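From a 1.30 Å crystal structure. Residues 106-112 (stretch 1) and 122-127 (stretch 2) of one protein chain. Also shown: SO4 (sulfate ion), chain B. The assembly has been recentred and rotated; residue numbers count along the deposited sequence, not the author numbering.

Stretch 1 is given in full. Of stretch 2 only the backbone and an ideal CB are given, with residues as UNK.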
# COMPACT_ATOMS: atom_id res chain seq x y z
N HIS A 106 6.26 -9.15 15.15
CA HIS A 106 5.71 -8.23 14.16
C HIS A 106 4.41 -8.83 13.60
O HIS A 106 3.90 -9.84 14.09
CB HIS A 106 6.77 -7.91 13.11
CG HIS A 106 7.95 -7.17 13.65
ND1 HIS A 106 9.02 -6.78 12.87
CD2 HIS A 106 8.23 -6.74 14.90
CE1 HIS A 106 9.91 -6.15 13.62
NE2 HIS A 106 9.45 -6.11 14.86
N HIS A 107 3.86 -8.19 12.58
CA HIS A 107 2.60 -8.60 11.98
C HIS A 107 2.76 -8.55 10.47
O HIS A 107 3.35 -7.61 9.93
CB HIS A 107 1.45 -7.67 12.36
CG HIS A 107 1.20 -7.60 13.83
ND1 HIS A 107 0.23 -8.35 14.45
CD2 HIS A 107 1.81 -6.90 14.81
CE1 HIS A 107 0.25 -8.12 15.75
NE2 HIS A 107 1.20 -7.24 16.00
N SER A 108 2.19 -9.53 9.79
CA SER A 108 2.21 -9.55 8.34
C SER A 108 0.95 -8.87 7.82
O SER A 108 -0.07 -8.79 8.51
CB SER A 108 2.27 -11.00 7.84
OG SER A 108 3.45 -11.64 8.27
N SER A 109 1.03 -8.41 6.57
CA SER A 109 -0.08 -7.73 5.93
C SER A 109 -0.22 -8.18 4.49
O SER A 109 0.72 -8.67 3.87
CB SER A 109 0.10 -6.21 5.89
OG SER A 109 0.05 -5.64 7.19
N VAL A 110 -1.44 -8.01 3.95
CA VAL A 110 -1.70 -8.18 2.52
C VAL A 110 -2.30 -6.89 2.01
O VAL A 110 -3.30 -6.41 2.56
CB VAL A 110 -2.64 -9.35 2.22
CG1 VAL A 110 -2.87 -9.47 0.71
CG2 VAL A 110 -2.04 -10.63 2.74
N PHE A 111 -1.70 -6.32 0.96
CA PHE A 111 -2.19 -5.11 0.33
C PHE A 111 -2.71 -5.44 -1.06
O PHE A 111 -2.06 -6.15 -1.82
CB PHE A 111 -1.07 -4.08 0.20
CG PHE A 111 -0.32 -3.83 1.47
CD1 PHE A 111 -0.96 -3.36 2.60
CD2 PHE A 111 1.02 -4.09 1.54
CE1 PHE A 111 -0.24 -3.13 3.78
CE2 PHE A 111 1.74 -3.86 2.72
CZ PHE A 111 1.11 -3.38 3.82
N THR A 112 -3.91 -4.97 -1.38
CA THR A 112 -4.49 -5.21 -2.69
C THR A 112 -4.83 -3.88 -3.30
O THR A 112 -5.46 -3.05 -2.63
CB THR A 112 -5.75 -6.07 -2.56
OG1 THR A 112 -5.43 -7.27 -1.84
CG2 THR A 112 -6.27 -6.45 -3.95
N UNK A 122 -7.75 0.46 -2.56
CA UNK A 122 -6.79 -0.38 -1.86
C UNK A 122 -7.44 -1.01 -0.64
O UNK A 122 -8.32 -0.42 -0.01
CB UNK A 122 -5.56 0.43 -1.45
N UNK A 123 -6.99 -2.21 -0.30
CA UNK A 123 -7.23 -2.75 1.03
C UNK A 123 -5.89 -3.08 1.67
O UNK A 123 -4.98 -3.57 0.99
CB UNK A 123 -8.13 -3.99 0.97
N UNK A 124 -5.80 -2.81 2.96
CA UNK A 124 -4.67 -3.25 3.77
C UNK A 124 -5.25 -4.16 4.85
O UNK A 124 -6.09 -3.74 5.64
CB UNK A 124 -3.90 -2.07 4.37
N UNK A 125 -4.80 -5.40 4.85
CA UNK A 125 -5.32 -6.42 5.75
C UNK A 125 -4.21 -6.95 6.64
O UNK A 125 -3.13 -7.29 6.15
CB UNK A 125 -5.96 -7.56 4.96
N UNK A 126 -4.47 -7.01 7.94
CA UNK A 126 -3.63 -7.74 8.88
C UNK A 126 -4.49 -8.23 10.03
O UNK A 126 -5.33 -7.49 10.54
CB UNK A 126 -2.48 -6.87 9.39
N UNK A 127 -4.31 -9.50 10.40
CA UNK A 127 -5.08 -10.08 11.50
C UNK A 127 -6.56 -9.94 11.24
O UNK A 127 -7.05 -10.24 10.15
CB UNK A 127 -4.71 -9.42 12.83
S SO4 B . 0.69 -12.48 11.57
O1 SO4 B . 1.74 -12.97 10.69
O2 SO4 B . -0.36 -13.47 11.72
O3 SO4 B . 1.25 -12.13 12.87
O4 SO4 B . 0.15 -11.23 11.00

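Strand 122-126 runs antiparallel to strand 109-112; from 123 to 125 its side chains alternate between the sheet face of Val110 and Thr112 and that of Phe111.

At position 122 the backbone is extended and CA-to-CB points sideways. The ideal CB lies 3.7 Å from Thr112 O, yet stretch 1 offers no side chain to pack against, so many residues would serve. The deposited residue is Gln122, whose OE1 accepts a hydrogen bond from the side chain at position 124; its CA makes a CA-H...O contact with Thr112 O at 3.1 Å.

Position 123 pairs with Thr112 in a hydrogen-bonded bridge, its N 2.9 Å from Thr112 O and its O 3.0 Å from Thr112 N. CB projects to the same face as the side chain of Thr112, where OG1 invites a small polar or beta-branched neighbour, although longer chains could also fit. It is Thr123, in the p rotamer, with OG1 3.4 Å from Thr112 CB. A water joins the pair, its O 2.8 Å from Thr123 OG1 and 2.9 Å from Thr112 OG1, and donates to Val110 O at 2.9 Å.

Position 124 faces Phe111 in a non-hydrogen-bonded bridge, with its ideal CB 3.7 Å from Phe111 CD1. An aromatic or aliphatic side chain would suit this apolar neighbour. Tyr124 occupies it: its CD1 approaches Phe111 CD1 to 3.5 Å, and the rings meet obliquely, nearly perpendicular at 86°. Tyr124 OH donates a hydrogen bond to Gln122 OE1 at 2.7 Å.

Position 125 is hydrogen-bonded to Val110 in both directions, N to Val110 O and O to Val110 N, each at 2.9 Å. CB lies on the face of Val110, whose methyls would accept a beta-branched residue or the aliphatic part of a longer polar one. Gln125, extended through chi1 and chi2, brings NE2 to 4.1 Å from Val110 CG2.

At position 126 CA-to-CB points toward stretch 1, with the ideal CB just 3.2 Å from Ser108 O and 3.6 Å from Ser109 OG. So close an approach favours a small side chain, and the carbonyl of Ser108, within reach, favours a donor; serine would suit well, with alanine, cysteine or threonine also conceivable. Ser126, in the t rotamer, donates from OG to Ser108 O at 2.6 Å. Its OG also accepts from a water (O to OG 2.8 Å) whose O lies 2.9 Å from His107 ND1.

Position 127 has a phi of 57° and psi of -128°, a combination that strongly suggests glycine. Gly127 is found; its N donates to a water O at 3.0 Å, which in turn donates to Ser108 O and to sulfate O4.

Stretch 2, residues 122-127: QTYQSG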
# COMPACT_ATOMS: atom_id res chain seq x y z
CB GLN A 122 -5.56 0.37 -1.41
CG GLN A 122 -4.76 0.98 -2.52
CD GLN A 122 -3.45 1.51 -2.04
OE1 GLN A 122 -3.40 2.41 -1.20
NE2 GLN A 122 -2.38 0.99 -2.60
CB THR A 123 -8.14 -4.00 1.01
OG1 THR A 123 -7.62 -4.98 0.10
CG2 THR A 123 -9.56 -3.63 0.62
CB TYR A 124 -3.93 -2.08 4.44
CG TYR A 124 -3.71 -0.83 3.63
CD1 TYR A 124 -3.48 -0.89 2.26
CD2 TYR A 124 -3.71 0.41 4.24
CE1 TYR A 124 -3.28 0.26 1.53
CE2 TYR A 124 -3.51 1.56 3.51
CZ TYR A 124 -3.30 1.46 2.15
OH TYR A 124 -3.11 2.63 1.43
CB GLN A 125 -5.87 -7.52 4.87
CG GLN A 125 -6.08 -8.88 5.51
CD GLN A 125 -6.52 -9.91 4.48
OE1 GLN A 125 -7.50 -9.72 3.77
NE2 GLN A 125 -5.77 -10.99 4.38
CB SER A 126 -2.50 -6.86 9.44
OG SER A 126 -1.63 -7.61 10.26
O HOH W 1 -1.85 -9.10 12.58
O HOH W 2 -2.12 -11.10 9.21
O HOH W 3 -5.66 -6.72 0.97
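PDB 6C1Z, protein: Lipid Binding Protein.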